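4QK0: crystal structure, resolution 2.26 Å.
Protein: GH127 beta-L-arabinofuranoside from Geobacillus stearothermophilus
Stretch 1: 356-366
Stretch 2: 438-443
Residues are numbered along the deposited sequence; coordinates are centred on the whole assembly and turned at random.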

ATOM      1  N   TYR A 356      17.419  25.460   7.539  1.00 31.54           N
ATOM      2  CA  TYR A 356      16.001  25.742   7.646  1.00 29.21           C
ATOM      3  C   TYR A 356      15.498  26.341   6.356  1.00 32.83           C
ATOM      4  O   TYR A 356      14.403  26.005   5.850  1.00 26.61           O
ATOM      5  CB  TYR A 356      15.664  26.693   8.823  1.00 29.62           C
ATOM      6  CG  TYR A 356      16.147  26.184  10.194  1.00 32.50           C
ATOM      7  CD1 TYR A 356      16.011  24.853  10.548  1.00 35.48           C
ATOM      8  CD2 TYR A 356      16.693  27.031  11.135  1.00 32.37           C
ATOM      9  CE1 TYR A 356      16.434  24.385  11.774  1.00 34.97           C
ATOM     10  CE2 TYR A 356      17.133  26.565  12.370  1.00 31.71           C
ATOM     11  CZ  TYR A 356      17.023  25.247  12.673  1.00 32.74           C
ATOM     12  OH  TYR A 356      17.418  24.774  13.892  1.00 33.47           O
ATOM     13  N   ALA A 357      16.266  27.277   5.829  1.00 30.84           N
ATOM     14  CA  ALA A 357      15.839  27.942   4.630  1.00 32.71           C
ATOM     15  C   ALA A 357      15.991  27.004   3.431  1.00 29.53           C
ATOM     16  O   ALA A 357      15.295  27.162   2.451  1.00 31.41           O
ATOM     17  CB  ALA A 357      16.607  29.254   4.426  1.00 29.96           C
ATOM     18  N   ASP A 358      16.915  26.067   3.517  1.00 26.55           N
ATOM     19  CA  ASP A 358      17.136  25.054   2.490  1.00 28.83           C
ATOM     20  C   ASP A 358      15.888  24.212   2.342  1.00 23.47           C
ATOM     21  O   ASP A 358      15.401  24.044   1.218  1.00 21.84           O
ATOM     22  CB  ASP A 358      18.335  24.171   2.800  1.00 28.15           C
ATOM     23  CG  ASP A 358      19.669  24.893   2.588  1.00 31.21           C
ATOM     24  OD1 ASP A 358      19.745  25.978   1.895  1.00 32.10           O
ATOM     25  OD2 ASP A 358      20.673  24.337   3.084  1.00 25.76           O
ATOM     26  N   VAL A 359      15.307  23.822   3.453  1.00 21.37           N
ATOM     27  CA  VAL A 359      14.037  23.107   3.457  1.00 20.80           C
ATOM     28  C   VAL A 359      12.885  23.956   2.969  1.00 25.44           C
ATOM     29  O   VAL A 359      12.026  23.489   2.174  1.00 24.53           O
ATOM     30  CB  VAL A 359      13.748  22.515   4.823  1.00 20.84           C
ATOM     31  CG1 VAL A 359      12.381  21.898   4.903  1.00 21.78           C
ATOM     32  CG2 VAL A 359      14.753  21.415   5.088  1.00 25.05           C
HETATM   33  N   MSE A 360      12.811  25.186   3.449  1.00 24.39           N
HETATM   34  CA  MSE A 360      11.782  26.087   3.016  1.00 24.49           C
HETATM   35  C   MSE A 360      11.808  26.124   1.507  1.00 25.66           C
HETATM   36  O   MSE A 360      10.756  26.074   0.871  1.00 21.11           O
HETATM   37  CB  MSE A 360      12.109  27.488   3.593  1.00 27.22           C
HETATM   38  CG  MSE A 360      11.122  28.534   3.153  1.00 30.72           C
HETATM   39 SE   MSE A 360      11.537  30.366   3.783  1.00 34.84          SE
HETATM   40  CE  MSE A 360      11.169  29.968   5.534  1.00 27.67           C
ATOM     41  N   GLU A 361      13.012  26.289   0.932  1.00 25.50           N
ATOM     42  CA  GLU A 361      13.159  26.442  -0.507  1.00 26.05           C
ATOM     43  C   GLU A 361      12.769  25.151  -1.217  1.00 27.66           C
ATOM     44  O   GLU A 361      12.053  25.170  -2.229  1.00 25.76           O
ATOM     45  CB  GLU A 361      14.585  26.834  -0.820  1.00 28.82           C
ATOM     46  CG  GLU A 361      14.989  26.783  -2.272  1.00 29.08           C
ATOM     47  CD  GLU A 361      16.409  27.244  -2.486  1.00 30.18           C
ATOM     48  OE1 GLU A 361      17.338  26.452  -2.159  1.00 32.24           O
ATOM     49  OE2 GLU A 361      16.613  28.384  -3.024  1.00 26.53           O
ATOM     50  N   ARG A 362      13.224  24.006  -0.690  1.00 24.64           N
ATOM     51  CA  ARG A 362      12.798  22.686  -1.230  1.00 23.56           C
ATOM     52  C   ARG A 362      11.249  22.557  -1.321  1.00 25.27           C
ATOM     53  O   ARG A 362      10.711  22.240  -2.383  1.00 23.40           O
ATOM     54  CB  ARG A 362      13.367  21.598  -0.377  1.00 24.80           C
ATOM     55  CG  ARG A 362      13.152  20.188  -0.871  1.00 25.95           C
ATOM     56  CD  ARG A 362      13.679  19.164   0.118  1.00 25.40           C
ATOM     57  NE  ARG A 362      15.125  19.131   0.201  1.00 27.68           N
ATOM     58  CZ  ARG A 362      15.934  18.705  -0.766  1.00 38.30           C
ATOM     59  NH1 ARG A 362      15.462  18.212  -1.932  1.00 42.73           N
ATOM     60  NH2 ARG A 362      17.238  18.713  -0.576  1.00 39.94           N
ATOM     61  N   ALA A 363      10.547  22.889  -0.259  1.00 22.67           N
ATOM     62  CA  ALA A 363       9.094  22.833  -0.287  1.00 25.77           C
ATOM     63  C   ALA A 363       8.465  23.816  -1.251  1.00 26.47           C
ATOM     64  O   ALA A 363       7.520  23.479  -2.011  1.00 28.43           O
ATOM     65  CB  ALA A 363       8.501  23.012   1.077  1.00 23.42           C
ATOM     66  N   LEU A 364       9.038  24.998  -1.305  1.00 25.72           N
ATOM     67  CA  LEU A 364       8.517  26.038  -2.148  1.00 23.09           C
ATOM     68  C   LEU A 364       8.607  25.767  -3.631  1.00 24.33           C
ATOM     69  O   LEU A 364       7.684  26.149  -4.392  1.00 21.98           O
ATOM     70  CB  LEU A 364       9.222  27.372  -1.859  1.00 25.65           C
ATOM     71  CG  LEU A 364       8.743  28.167  -0.640  1.00 24.99           C
ATOM     72  CD1 LEU A 364       9.669  29.388  -0.468  1.00 29.94           C
ATOM     73  CD2 LEU A 364       7.308  28.653  -0.774  1.00 25.09           C
ATOM     74  N   TYR A 365       9.708  25.190  -4.071  1.00 22.05           N
ATOM     75  CA  TYR A 365       9.945  24.991  -5.489  1.00 25.30           C
ATOM     76  C   TYR A 365       9.571  23.558  -5.955  1.00 25.17           C
ATOM     77  O   TYR A 365       9.832  23.189  -7.134  1.00 22.65           O
ATOM     78  CB  TYR A 365      11.411  25.319  -5.887  1.00 29.01           C
ATOM     79  CG  TYR A 365      11.769  26.815  -5.820  1.00 29.21           C
ATOM     80  CD1 TYR A 365      12.143  27.388  -4.630  1.00 32.10           C
ATOM     81  CD2 TYR A 365      11.649  27.642  -6.923  1.00 30.01           C
ATOM     82  CE1 TYR A 365      12.453  28.735  -4.544  1.00 34.58           C
ATOM     83  CE2 TYR A 365      11.959  28.994  -6.860  1.00 31.91           C
ATOM     84  CZ  TYR A 365      12.354  29.542  -5.653  1.00 37.04           C
ATOM     85  OH  TYR A 365      12.662  30.883  -5.499  1.00 35.45           O
ATOM     86  N   ASN A 366       8.974  22.766  -5.069  1.00 22.88           N
ATOM     87  CA  ASN A 366       8.687  21.352  -5.386  1.00 23.00           C
ATOM     88  C   ASN A 366       7.358  20.943  -4.874  1.00 22.17           C
ATOM     89  O   ASN A 366       6.369  21.151  -5.545  1.00 28.52           O
ATOM     90  CB  ASN A 366       9.794  20.456  -4.882  1.00 22.96           C
ATOM     91  CG  ASN A 366      11.137  20.797  -5.534  1.00 23.91           C
ATOM     92  OD1 ASN A 366      11.425  20.374  -6.660  1.00 26.59           O
ATOM     93  ND2 ASN A 366      11.994  21.522  -4.805  1.00 24.14           N
ATOM     94  N   VAL A 438      19.079  37.539   3.613  1.00 28.82           N
ATOM     95  CA  VAL A 438      18.464  37.106   2.359  1.00 29.52           C
ATOM     96  C   VAL A 438      18.309  35.571   2.417  1.00 28.36           C
ATOM     97  O   VAL A 438      19.309  34.839   2.432  1.00 25.83           O
ATOM     98  CB  VAL A 438      19.316  37.509   1.157  1.00 29.75           C
ATOM     99  CG1 VAL A 438      18.577  37.225  -0.140  1.00 33.40           C
ATOM    100  CG2 VAL A 438      19.598  39.003   1.225  1.00 32.72           C
ATOM    101  N   HIS A 439      17.062  35.107   2.514  1.00 26.13           N
ATOM    102  CA  HIS A 439      16.780  33.668   2.561  1.00 24.72           C
ATOM    103  C   HIS A 439      16.596  33.065   1.166  1.00 26.27           C
ATOM    104  O   HIS A 439      17.162  32.015   0.865  1.00 26.34           O
ATOM    105  CB  HIS A 439      15.493  33.381   3.286  1.00 23.50           C
ATOM    106  CG  HIS A 439      15.493  33.802   4.698  1.00 24.72           C
ATOM    107  ND1 HIS A 439      16.598  33.681   5.510  1.00 26.75           N
ATOM    108  CD2 HIS A 439      14.519  34.353   5.451  1.00 24.93           C
ATOM    109  CE1 HIS A 439      16.301  34.142   6.704  1.00 27.28           C
ATOM    110  NE2 HIS A 439      15.039  34.539   6.699  1.00 28.23           N
ATOM    111  N   LEU A 440      15.816  33.747   0.323  1.00 28.00           N
ATOM    112  CA  LEU A 440      15.469  33.244  -1.027  1.00 26.80           C
ATOM    113  C   LEU A 440      16.002  34.167  -2.117  1.00 29.61           C
ATOM    114  O   LEU A 440      16.152  35.407  -1.923  1.00 26.30           O
ATOM    115  CB  LEU A 440      13.966  33.159  -1.159  1.00 26.06           C
ATOM    116  CG  LEU A 440      13.213  32.327  -0.085  1.00 24.96           C
ATOM    117  CD1 LEU A 440      11.721  32.347  -0.279  1.00 22.13           C
ATOM    118  CD2 LEU A 440      13.673  30.906  -0.083  1.00 24.40           C
ATOM    119  N   TYR A 441      16.382  33.541  -3.219  1.00 25.14           N
ATOM    120  CA  TYR A 441      16.944  34.244  -4.334  1.00 27.88           C
ATOM    121  C   TYR A 441      15.844  34.402  -5.408  1.00 30.00           C
ATOM    122  O   TYR A 441      15.505  33.504  -6.134  1.00 31.35           O
ATOM    123  CB  TYR A 441      18.205  33.556  -4.825  1.00 28.40           C
ATOM    124  CG  TYR A 441      19.267  33.667  -3.767  1.00 27.62           C
ATOM    125  CD1 TYR A 441      19.817  34.890  -3.450  1.00 29.55           C
ATOM    126  CD2 TYR A 441      19.668  32.571  -3.025  1.00 29.91           C
ATOM    127  CE1 TYR A 441      20.758  35.015  -2.432  1.00 32.01           C
ATOM    128  CE2 TYR A 441      20.600  32.691  -1.995  1.00 32.69           C
ATOM    129  CZ  TYR A 441      21.159  33.933  -1.730  1.00 31.54           C
ATOM    130  OH  TYR A 441      22.055  34.077  -0.710  1.00 31.18           O
ATOM    131  N   VAL A 442      15.260  35.580  -5.385  1.00 30.72           N
ATOM    132  CA  VAL A 442      14.036  35.903  -6.083  1.00 34.11           C
ATOM    133  C   VAL A 442      14.199  37.348  -6.490  1.00 32.63           C
ATOM    134  O   VAL A 442      14.483  38.186  -5.633  1.00 31.40           O
ATOM    135  CB  VAL A 442      12.810  35.848  -5.152  1.00 34.72           C
ATOM    136  CG1 VAL A 442      11.564  36.260  -5.917  1.00 34.99           C
ATOM    137  CG2 VAL A 442      12.621  34.459  -4.575  1.00 34.98           C
ATOM    138  N   GLY A 443      14.047  37.613  -7.777  1.00 33.07           N
ATOM    139  CA  GLY A 443      14.037  38.963  -8.314  1.00 34.91           C
ATOM    140  C   GLY A 443      13.051  39.809  -7.520  1.00 38.63           C
ATOM    141  O   GLY A 443      11.879  39.496  -7.460  1.00 35.64           O
TER
HETATM  142  O   HOH W   1      15.086  30.704  -3.357  1.00 26.78           O
HETATM  143  O   HOH W   2      13.461  32.353  -7.469  1.00 34.73           O

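A helical segment packs here against an irregular segment of chain; no two residues in contact are closer than 76 positions in sequence. The helix satisfies its own backbone through i to i+4 hydrogen bonds, such as Glu-361 N to Ala-357 O at 2.9 Å, so it meets its neighbour with side chains. No direct hydrogen bond joins the two stretches; apolar packing and two waters hold them together.

Leu-440 covers the most surface. Its CA-to-CB bond points sideways, but with chi1 m and chi2 t the end of the side chain comes nearer the helix, where both methyls find partners. Leu-440 CD1 lies 3.6 Å from Leu-364 CD1, a close van der Waals contact, and Leu-440 CD2 lies 4.4 Å from the SE of Met-360, a selenomethionine, and 4.2 Å from Glu-361 CB. A branched aliphatic residue suits this place because its two methyls can touch residues on one face of the helix, a turn apart, including the hydrocarbon base of an acidic one.

His-439 approaches one turn earlier. His-439 CB is 4.4 Å from Ala-357 CB, and His-439 CA is 6.2 Å from Ala-357 CA; the small alanine side chain is in keeping with so close an approach of the backbones. The imidazole ND1 is hydrogen-bonded elsewhere in the structure.

Tyr-365 brings polarity to the other end. Tyr-365 OH lies 3.7 Å from Val-442 CG2, yet 3.9 Å from Tyr-441 O, too far for a direct hydrogen bond. Water 2 closes the gap, 2.6 Å from Tyr-365 OH and donating to Tyr-441 O at 2.7 Å. Water 1 accepts from Tyr-441 N at 3.1 Å, donates to Glu-361 OE2 at 2.8 Å and also bonds Tyr-365 OH at 3.2 Å. Tyrosine suits this place because its long, flat ring carries at its tip a hydroxyl that bonds both waters. The irregular backbone of Tyr-441 thus has both its N and its O satisfied through water.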